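Local coordinates for protein polyketide synthase (Lyngbya majuscula 19L, PDB 3QIT) that acts through its thioesterase domain in curacin A biosynthesis, where the decarboxylating thioesterase forms the terminal alkene of the product, at residues P59-S67 and Y76-I85; T110-K121 and Y223-P233. All coordinates share one frame; numbering follows the deposited sequence. Where two conformers were deposited one is given.

Contact 1 of 2, residues P59-S67 and Y76-I85; sequences PDLFGHGRS and YSSLTFLAQI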
loop_
_atom_site.group_PDB
_atom_site.type_symbol
_atom_site.label_atom_id
_atom_site.label_comp_id
_atom_site.label_asym_id
_atom_site.label_seq_id
_atom_site.Cartn_x
_atom_site.Cartn_y
_atom_site.Cartn_z
ATOM N N PRO B 59 -12.988 14.611 7.470
ATOM C CA PRO B 59 -12.084 14.592 6.296
ATOM C C PRO B 59 -12.693 13.773 5.184
ATOM O O PRO B 59 -13.385 12.774 5.440
ATOM C CB PRO B 59 -10.833 13.876 6.814
ATOM C CG PRO B 59 -11.297 13.098 7.982
ATOM C CD PRO B 59 -12.419 13.863 8.607
ATOM N N ASP B 60 -12.444 14.195 3.943
ATOM C CA ASP B 60 -12.688 13.317 2.805
ATOM C C ASP B 60 -11.494 12.344 2.748
ATOM O O ASP B 60 -10.326 12.765 2.686
ATOM C CB ASP B 60 -12.711 14.115 1.488
ATOM C CG ASP B 60 -13.960 14.989 1.304
ATOM O OD1 ASP B 60 -15.083 14.608 1.687
ATOM O OD2 ASP B 60 -13.807 16.091 0.729
ATOM N N LEU B 61 -11.746 11.047 2.715
ATOM C CA LEU B 61 -10.654 10.094 2.526
ATOM C C LEU B 61 -10.060 10.295 1.133
ATOM O O LEU B 61 -10.769 10.785 0.239
ATOM C CB LEU B 61 -11.165 8.664 2.731
ATOM C CG LEU B 61 -11.656 8.339 4.145
ATOM C CD1 LEU B 61 -12.242 6.922 4.168
ATOM C CD2 LEU B 61 -10.511 8.507 5.180
ATOM N N PHE B 62 -8.777 9.967 0.935
ATOM C CA PHE B 62 -8.181 10.144 -0.408
ATOM C C PHE B 62 -9.017 9.419 -1.452
ATOM O O PHE B 62 -9.590 8.354 -1.179
ATOM C CB PHE B 62 -6.737 9.636 -0.475
ATOM C CG PHE B 62 -5.722 10.563 0.183
ATOM C CD1 PHE B 62 -5.655 11.915 -0.155
ATOM C CD2 PHE B 62 -4.831 10.055 1.109
ATOM C CE1 PHE B 62 -4.689 12.776 0.487
ATOM C CE2 PHE B 62 -3.875 10.879 1.726
ATOM C CZ PHE B 62 -3.808 12.241 1.414
ATOM N N GLY B 63 -9.137 10.038 -2.623
ATOM C CA GLY B 63 -9.993 9.520 -3.688
ATOM C C GLY B 63 -11.488 9.782 -3.540
ATOM O O GLY B 63 -12.258 9.422 -4.421
ATOM N N HIS B 64 -11.900 10.401 -2.431
ATOM C CA HIS B 64 -13.321 10.645 -2.142
ATOM C C HIS B 64 -13.540 12.146 -2.039
ATOM O O HIS B 64 -12.612 12.900 -1.744
ATOM C CB HIS B 64 -13.702 10.060 -0.774
ATOM C CG HIS B 64 -13.673 8.559 -0.716
ATOM N ND1 HIS B 64 -12.505 7.822 -0.713
ATOM C CD2 HIS B 64 -14.683 7.664 -0.624
ATOM C CE1 HIS B 64 -12.797 6.533 -0.628
ATOM N NE2 HIS B 64 -14.114 6.408 -0.588
ATOM N N GLY B 65 -14.766 12.583 -2.291
ATOM C CA GLY B 65 -15.156 13.985 -2.034
ATOM C C GLY B 65 -14.264 14.948 -2.792
ATOM O O GLY B 65 -14.061 14.788 -3.993
ATOM N N ARG B 66 -13.674 15.898 -2.077
ATOM C CA ARG B 66 -12.718 16.849 -2.671
ATOM C C ARG B 66 -11.246 16.600 -2.342
ATOM O O ARG B 66 -10.381 17.406 -2.713
ATOM C CB ARG B 66 -13.119 18.292 -2.274
ATOM C CG ARG B 66 -14.478 18.749 -2.815
ATOM C CD ARG B 66 -14.391 19.088 -4.303
ATOM N NE ARG B 66 -15.701 19.303 -4.923
ATOM C CZ ARG B 66 -16.366 20.458 -4.939
ATOM N NH1 ARG B 66 -15.883 21.538 -4.320
ATOM N NH2 ARG B 66 -17.516 20.537 -5.586
ATOM N N SER B 67 -10.932 15.469 -1.687
ATOM C CA SER B 67 -9.532 15.131 -1.471
ATOM C C SER B 67 -8.881 14.627 -2.773
ATOM O O SER B 67 -9.576 14.163 -3.688
ATOM C CB SER B 67 -9.343 14.075 -0.372
ATOM O OG SER B 67 -9.538 14.652 0.904
ATOM N N TYR B 76 -3.834 3.198 -2.696
ATOM C CA TYR B 76 -5.105 3.027 -1.977
ATOM C C TYR B 76 -5.042 1.757 -1.140
ATOM O O TYR B 76 -5.040 0.628 -1.668
ATOM C CB TYR B 76 -6.288 2.962 -2.954
ATOM C CG TYR B 76 -6.636 4.281 -3.604
ATOM C CD1 TYR B 76 -7.177 5.326 -2.860
ATOM C CD2 TYR B 76 -6.429 4.482 -4.967
ATOM C CE1 TYR B 76 -7.506 6.538 -3.461
ATOM C CE2 TYR B 76 -6.738 5.706 -5.586
ATOM C CZ TYR B 76 -7.260 6.722 -4.829
ATOM O OH TYR B 76 -7.590 7.890 -5.480
ATOM N N SER B 77 -4.951 1.938 0.169
ATOM C CA SER B 77 -4.861 0.817 1.106
ATOM C C SER B 77 -5.397 1.312 2.436
ATOM O O SER B 77 -5.453 2.540 2.670
ATOM C CB SER B 77 -3.405 0.365 1.265
ATOM O OG SER B 77 -2.592 1.396 1.844
ATOM N N SER B 78 -5.777 0.384 3.312
ATOM C CA SER B 78 -6.186 0.764 4.665
ATOM C C SER B 78 -5.060 1.514 5.384
ATOM O O SER B 78 -5.333 2.464 6.114
ATOM C CB SER B 78 -6.620 -0.452 5.483
ATOM O OG SER B 78 -5.673 -1.495 5.370
ATOM N N LEU B 79 -3.811 1.104 5.169
ATOM C CA LEU B 79 -2.664 1.785 5.823
ATOM C C LEU B 79 -2.552 3.261 5.384
ATOM O O LEU B 79 -2.346 4.152 6.205
ATOM C CB LEU B 79 -1.335 1.060 5.569
ATOM C CG LEU B 79 -0.109 1.678 6.271
ATOM C CD1 LEU B 79 -0.187 1.549 7.800
ATOM C CD2 LEU B 79 1.200 1.071 5.766
ATOM N N THR B 80 -2.667 3.509 4.077
ATOM C CA THR B 80 -2.740 4.878 3.574
ATOM C C THR B 80 -3.863 5.678 4.228
ATOM O O THR B 80 -3.632 6.790 4.704
ATOM C CB THR B 80 -2.901 4.903 2.047
ATOM O OG1 THR B 80 -1.690 4.418 1.447
ATOM C CG2 THR B 80 -3.214 6.323 1.557
ATOM N N PHE B 81 -5.084 5.127 4.272
ATOM C CA PHE B 81 -6.160 5.859 4.970
ATOM C C PHE B 81 -5.859 6.076 6.447
ATOM O O PHE B 81 -6.208 7.131 7.016
ATOM C CB PHE B 81 -7.519 5.154 4.814
ATOM C CG PHE B 81 -8.026 5.111 3.382
ATOM C CD1 PHE B 81 -7.981 6.248 2.569
ATOM C CD2 PHE B 81 -8.606 3.953 2.868
ATOM C CE1 PHE B 81 -8.459 6.229 1.267
ATOM C CE2 PHE B 81 -9.084 3.915 1.547
ATOM C CZ PHE B 81 -9.017 5.059 0.742
ATOM N N LEU B 82 -5.252 5.085 7.095
ATOM C CA LEU B 82 -4.903 5.242 8.507
ATOM C C LEU B 82 -3.873 6.346 8.703
ATOM O O LEU B 82 -3.987 7.150 9.619
ATOM C CB LEU B 82 -4.388 3.930 9.083
ATOM C CG LEU B 82 -5.494 2.933 9.376
ATOM C CD1 LEU B 82 -4.886 1.610 9.832
ATOM C CD2 LEU B 82 -6.467 3.488 10.411
ATOM N N ALA B 83 -2.869 6.395 7.828
ATOM C CA ALA B 83 -1.859 7.441 7.917
ATOM C C ALA B 83 -2.487 8.820 7.698
ATOM O O ALA B 83 -2.054 9.815 8.290
ATOM C CB ALA B 83 -0.707 7.185 6.882
ATOM N N GLN B 84 -3.446 8.894 6.773
ATOM C CA GLN B 84 -4.158 10.123 6.480
ATOM C C GLN B 84 -4.917 10.583 7.726
ATOM O O GLN B 84 -4.871 11.763 8.069
ATOM C CB GLN B 84 -5.163 9.901 5.317
ATOM C CG GLN B 84 -5.903 11.168 4.901
ATOM C CD GLN B 84 -7.095 10.907 3.961
ATOM O OE1 GLN B 84 -7.303 9.791 3.451
ATOM N NE2 GLN B 84 -7.871 11.959 3.724
ATOM N N ILE B 85 -5.653 9.664 8.361
ATOM C CA ILE B 85 -6.390 10.025 9.599
ATOM C C ILE B 85 -5.428 10.458 10.743
ATOM O O ILE B 85 -5.693 11.439 11.431
ATOM C CB ILE B 85 -7.342 8.915 10.049
ATOM C CG1 ILE B 85 -8.441 8.728 9.011
ATOM C CG2 ILE B 85 -7.970 9.231 11.445
ATOM C CD1 ILE B 85 -9.164 7.412 9.127
#

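Contact 2 of 2, residues T110-K121 and Y223-P233; sequences TAIASVRPKKIK and YLEMLKSIQVP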
loop_
_atom_site.group_PDB
_atom_site.type_symbol
_atom_site.label_atom_id
_atom_site.label_comp_id
_atom_site.label_asym_id
_atom_site.label_seq_id
_atom_site.Cartn_x
_atom_site.Cartn_y
_atom_site.Cartn_z
ATOM N N THR B 110 -11.456 2.339 14.673
ATOM C CA THR B 110 -10.939 1.374 15.668
ATOM C C THR B 110 -9.416 1.255 15.596
ATOM O O THR B 110 -8.733 1.125 16.618
ATOM C CB THR B 110 -11.559 -0.060 15.587
ATOM O OG1 THR B 110 -11.211 -0.704 14.352
ATOM C CG2 THR B 110 -13.064 -0.023 15.739
ATOM N N ALA B 111 -8.883 1.282 14.391
ATOM C CA ALA B 111 -7.452 1.144 14.236
ATOM C C ALA B 111 -6.733 2.358 14.791
ATOM O O ALA B 111 -5.768 2.227 15.559
ATOM C CB ALA B 111 -7.093 0.879 12.785
ATOM N N ILE B 112 -7.237 3.543 14.493
ATOM C CA ILE B 112 -6.557 4.740 15.007
ATOM C C ILE B 112 -6.674 4.865 16.538
ATOM O O ILE B 112 -5.719 5.258 17.188
ATOM C CB ILE B 112 -6.926 6.032 14.234
ATOM C CG1 ILE B 112 -5.830 7.102 14.411
ATOM C CG2 ILE B 112 -8.225 6.596 14.694
ATOM C CD1 ILE B 112 -4.548 6.842 13.634
ATOM N N ALA B 113 -7.818 4.461 17.093
ATOM C CA ALA B 113 -8.023 4.437 18.546
ATOM C C ALA B 113 -7.115 3.431 19.222
ATOM O O ALA B 113 -6.715 3.633 20.359
ATOM C CB ALA B 113 -9.503 4.162 18.900
ATOM N N SER B 114 -6.774 2.357 18.511
ATOM C CA SER B 114 -5.858 1.344 19.051
ATOM C C SER B 114 -4.428 1.866 19.104
ATOM O O SER B 114 -3.675 1.530 20.023
ATOM C CB SER B 114 -5.960 0.016 18.279
ATOM O OG SER B 114 -5.260 0.042 17.042
ATOM N N VAL B 115 -4.086 2.720 18.141
ATOM C CA VAL B 115 -2.751 3.311 18.009
ATOM C C VAL B 115 -2.551 4.576 18.854
ATOM O O VAL B 115 -1.477 4.774 19.430
ATOM C CB VAL B 115 -2.425 3.604 16.519
ATOM C CG1 VAL B 115 -1.123 4.411 16.361
ATOM C CG2 VAL B 115 -2.342 2.303 15.731
ATOM N N ARG B 116 -3.577 5.431 18.921
ATOM C CA ARG B 116 -3.482 6.707 19.607
ATOM C C ARG B 116 -4.549 6.831 20.717
ATOM O O ARG B 116 -5.319 7.799 20.729
ATOM C CB ARG B 116 -3.700 7.859 18.622
ATOM C CG ARG B 116 -2.837 7.811 17.353
ATOM C CD ARG B 116 -1.360 7.959 17.700
ATOM N NE ARG B 116 -0.531 8.020 16.488
ATOM C CZ ARG B 116 0.745 7.643 16.427
ATOM N NH1 ARG B 116 1.359 7.114 17.491
ATOM N NH2 ARG B 116 1.401 7.758 15.276
ATOM N N PRO B 117 -4.598 5.863 21.648
ATOM C CA PRO B 117 -5.677 5.913 22.647
ATOM C C PRO B 117 -5.740 7.188 23.479
ATOM O O PRO B 117 -6.833 7.620 23.840
ATOM C CB PRO B 117 -5.373 4.701 23.547
ATOM C CG PRO B 117 -3.936 4.418 23.338
ATOM C CD PRO B 117 -3.717 4.707 21.878
ATOM N N LYS B 118 -4.594 7.802 23.786
ATOM C CA LYS B 118 -4.614 8.988 24.646
ATOM C C LYS B 118 -5.312 10.173 23.976
ATOM O O LYS B 118 -5.761 11.100 24.644
ATOM C CB LYS B 118 -3.198 9.373 25.081
ATOM C CG LYS B 118 -2.479 8.283 25.857
ATOM C CD LYS B 118 -1.061 8.726 26.197
ATOM C CE LYS B 118 -0.295 7.654 26.969
ATOM N NZ LYS B 118 0.149 6.546 26.073
ATOM N N LYS B 119 -5.439 10.112 22.655
ATOM C CA LYS B 119 -6.065 11.179 21.891
ATOM C C LYS B 119 -7.592 11.094 21.828
ATOM O O LYS B 119 -8.244 12.019 21.343
ATOM C CB LYS B 119 -5.452 11.237 20.484
ATOM C CG LYS B 119 -3.963 11.642 20.543
ATOM C CD LYS B 119 -3.302 11.720 19.173
ATOM C CE LYS B 119 -1.792 11.922 19.286
ATOM N NZ LYS B 119 -1.426 13.208 19.949
ATOM N N ILE B 120 -8.155 10.007 22.331
ATOM C CA ILE B 120 -9.579 9.708 22.075
ATOM C C ILE B 120 -10.366 9.676 23.374
ATOM O O ILE B 120 -10.148 8.801 24.224
ATOM C CB ILE B 120 -9.792 8.353 21.344
ATOM C CG1 ILE B 120 -8.881 8.168 20.103
ATOM C CG2 ILE B 120 -11.281 8.156 20.979
ATOM C CD1 ILE B 120 -8.908 9.301 19.065
ATOM N N LYS B 121 -11.283 10.627 23.533
ATOM C CA LYS B 121 -12.131 10.684 24.739
ATOM C C LYS B 121 -13.178 9.568 24.711
ATOM O O LYS B 121 -13.391 8.865 25.717
ATOM C CB LYS B 121 -12.809 12.064 24.831
ATOM C CG LYS B 121 -13.825 12.245 25.955
ATOM C CD LYS B 121 -14.546 13.590 25.760
ATOM C CE LYS B 121 -15.114 14.141 27.071
ATOM N NZ LYS B 121 -16.217 13.327 27.617
ATOM N N TYR B 223 -8.188 -9.175 13.609
ATOM C CA TYR B 223 -9.016 -7.993 13.821
ATOM C C TYR B 223 -9.692 -8.006 15.188
ATOM O O TYR B 223 -9.741 -6.980 15.859
ATOM C CB TYR B 223 -10.060 -7.795 12.713
ATOM C CG TYR B 223 -10.788 -6.481 12.887
ATOM C CD1 TYR B 223 -10.071 -5.284 12.913
ATOM C CD2 TYR B 223 -12.168 -6.433 13.094
ATOM C CE1 TYR B 223 -10.697 -4.061 13.097
ATOM C CE2 TYR B 223 -12.824 -5.195 13.277
ATOM C CZ TYR B 223 -12.069 -4.015 13.280
ATOM O OH TYR B 223 -12.659 -2.780 13.473
ATOM N N LEU B 224 -10.205 -9.163 15.596
ATOM C CA LEU B 224 -10.815 -9.290 16.919
ATOM C C LEU B 224 -9.790 -9.002 18.013
ATOM O O LEU B 224 -10.124 -8.414 19.045
ATOM C CB LEU B 224 -11.428 -10.680 17.116
ATOM C CG LEU B 224 -12.641 -11.044 16.246
ATOM C CD1 LEU B 224 -13.081 -12.482 16.517
ATOM C CD2 LEU B 224 -13.797 -10.072 16.481
ATOM N N GLU B 225 -8.538 -9.396 17.788
ATOM C CA GLU B 225 -7.507 -9.099 18.771
ATOM C C GLU B 225 -7.302 -7.591 18.899
ATOM O O GLU B 225 -7.080 -7.091 20.001
ATOM C CB GLU B 225 -6.190 -9.822 18.461
ATOM C CG GLU B 225 -6.238 -11.336 18.700
ATOM C CD GLU B 225 -6.345 -11.730 20.179
ATOM O OE1 GLU B 225 -6.679 -12.906 20.455
ATOM O OE2 GLU B 225 -6.089 -10.880 21.067
ATOM N N MET B 226 -7.388 -6.879 17.777
ATOM C CA MET B 226 -7.345 -5.417 17.790
ATOM C C MET B 226 -8.499 -4.874 18.631
ATOM O O MET B 226 -8.278 -4.057 19.536
ATOM C CB MET B 226 -7.396 -4.853 16.363
ATOM C CG MET B 226 -7.897 -3.403 16.260
ATOM S SD MET B 226 -7.609 -2.652 14.650
ATOM C CE MET B 226 -5.852 -2.350 14.770
ATOM N N LEU B 227 -9.713 -5.344 18.335
ATOM C CA LEU B 227 -10.919 -4.898 19.049
ATOM C C LEU B 227 -10.812 -5.171 20.555
ATOM O O LEU B 227 -11.170 -4.316 21.383
ATOM C CB LEU B 227 -12.182 -5.557 18.480
ATOM C CG LEU B 227 -12.596 -5.277 17.021
ATOM C CD1 LEU B 227 -13.898 -5.958 16.694
ATOM C CD2 LEU B 227 -12.680 -3.791 16.700
ATOM N N LYS B 228 -10.269 -6.336 20.895
ATOM C CA LYS B 228 -10.100 -6.733 22.289
ATOM C C LYS B 228 -9.171 -5.771 23.039
ATOM O O LYS B 228 -9.366 -5.534 24.233
ATOM C CB LYS B 228 -9.578 -8.176 22.369
ATOM C CG LYS B 228 -9.780 -8.843 23.718
ATOM C CD LYS B 228 -9.236 -10.271 23.738
ATOM C CE LYS B 228 -9.487 -10.930 25.098
ATOM N NZ LYS B 228 -8.757 -12.226 25.266
ATOM N N SER B 229 -8.196 -5.209 22.320
ATOM C CA SER B 229 -7.133 -4.368 22.894
ATOM C C SER B 229 -7.545 -2.919 23.177
ATOM O O SER B 229 -6.856 -2.203 23.929
ATOM C CB SER B 229 -5.908 -4.363 21.970
ATOM O OG SER B 229 -6.075 -3.464 20.875
ATOM N N ILE B 230 -8.654 -2.491 22.576
ATOM C CA ILE B 230 -9.150 -1.115 22.663
ATOM C C ILE B 230 -9.347 -0.739 24.145
ATOM O O ILE B 230 -10.174 -1.364 24.811
ATOM C CB ILE B 230 -10.499 -0.946 21.866
ATOM C CG1 ILE B 230 -10.345 -1.294 20.366
ATOM C CG2 ILE B 230 -11.059 0.468 22.040
ATOM C CD1 ILE B 230 -11.702 -1.596 19.586
ATOM N N GLN B 231 -8.619 0.261 24.634
ATOM C CA GLN B 231 -8.722 0.681 26.042
ATOM C C GLN B 231 -9.621 1.898 26.253
ATOM O O GLN B 231 -10.054 2.181 27.386
ATOM C CB GLN B 231 -7.329 0.944 26.622
ATOM C CG GLN B 231 -6.497 -0.318 26.895
ATOM C CD GLN B 231 -6.894 -1.046 28.179
ATOM O OE1 GLN B 231 -8.026 -1.518 28.324
ATOM N NE2 GLN B 231 -5.948 -1.159 29.110
ATOM N N VAL B 232 -9.910 2.588 25.153
ATOM C CA VAL B 232 -10.716 3.796 25.229
ATOM C C VAL B 232 -12.199 3.479 25.388
ATOM O O VAL B 232 -12.683 2.433 24.949
ATOM C CB VAL B 232 -10.507 4.766 24.029
ATOM C CG1 VAL B 232 -9.049 5.210 23.935
ATOM C CG2 VAL B 232 -11.004 4.151 22.731
ATOM N N PRO B 233 -12.929 4.385 26.080
ATOM C CA PRO B 233 -14.379 4.184 26.240
ATOM C C PRO B 233 -15.072 4.130 24.887
ATOM O O PRO B 233 -14.827 4.985 24.022
ATOM C CB PRO B 233 -14.818 5.424 27.020
ATOM C CG PRO B 233 -13.584 5.813 27.814
ATOM C CD PRO B 233 -12.457 5.566 26.835
HETATM O O HOH W 1 -6.780 1.575 22.486
HETATM O O HOH W 2 -4.837 -0.514 22.076
#

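Contact 1 of 2, residues P59-S67 and Y76-I85
Gln84 meets the backbone of Asp60 and Phe62 with both ends of its amide, a compact example of how one buried side chain can tie a loop to a helix. With CG anti to the backbone N (chi1 -177°) and the chain extended beyond it, the side chain runs straight from helix 78-91 to loop 59-67. CB and CG pass the ring of Phe62, CG lying 3.8 Å from CE2 of Phe62. CD comes over one face of that ring, displaced toward its rim, with amide and ring planes 27° apart in an offset stack. OE1 accepts from Phe62 N at 2.9 Å, the donor tilted from the carbonyl plane. NE2 donates to Asp60 O at 2.8 Å, a bent bond (140° at the hydrogen) that stays close to the amide plane of Gln84. Ser67 OG donates to the same Asp60 O from the opposite face of its carbonyl plane, so two donors grip this buried oxygen, and the two bonds of Gln84 fix the rotation of its amide.

Beside it, Phe81 turns its ring edge to Phe62 O, with CE1 3.4 Å away, while His64 ND1 donates to that oxygen from above the carbonyl plane. Tyr76 also comes edge-on, its OH 3.4 Å from Gly63 CA; that hydroxyl is hydrogen-bonded to Asp202 and Leu70. The type II turn Leu61 to His64 thus lies against the start of the helix, a strand-loop-helix connection of the alpha/beta hydrolase fold, with Leu61 near the probable nucleophile elbow.

Contact 2 of 2, residues T110-K121 and Y223-P233
Thr110 and Tyr223 bring their hydroxyls close together, Thr110 OG1 lying 2.7 Å from Tyr223 OH in the conformer described, at the edge of the phenol ring and near its plane; Thr110 OG1 is also hydrogen-bonded to Met107 O. The two side chains cross at about a right angle, and Thr110 CG2 rests 3.9 Å from Leu227 CD2. Farther along the helix, Met226 bends at its last torsion (chi3 -75°) to lay SD and CE against Ala111. CE also reaches Ser114 OG at 3.4 Å, while that hydroxyl bonds back to Ala111 O within its own helix. Replacing Ser114 with an alanine removes the hydroxyl, which is likely to leave the Met226 methyl less confined and Ala111 O without its side-chain donor. Farther on, in the conformer described, Val232 rests CG1 3.7 Å from Pro117 CB and sets CG2 against Ala113 CB.

The looser side is bridged by water. One water donates to Ala113 O and accepts from Gln231 N; a second donates to both Ser114 O and Ser229 O, and together they link the end of helix 104-115 to the end of helix 220-229 and the chain just beyond it. At the exposed end Pro233 lies alongside Lys121 O, with CD 3.6 Å away.

The segments of helices 104-115 and 220-229 cross at 53°, their axes 9.6 Å apart at closest approach. Val232 and Ala113 touch Leu123 of strand 120-126, Ile120 packs on strand 97-102, and Val141 of the second subunit packs on Ser114 and Ser229.

Overall arrangement
The two contacts illustrate how chemistry follows depth in one alpha/beta hydrolase fold. Contact 1 is wholly buried, its centre about 9 Å from that of the chain, and relies on direct bonds from a side-chain amide to loop backbone among aromatic rings. Contact 2, whose centre lies about 17 Å from that of the chain, is partly buried: methyl and thioether packing gives way to bridging waters, and it joins segments far apart in sequence rather than near neighbours. They hold different elements but meet between helices 78-91 and 104-115, where Leu82 packs on Ala111. Both also reach the second subunit, whose Leu144 packs on Leu82 and Met226.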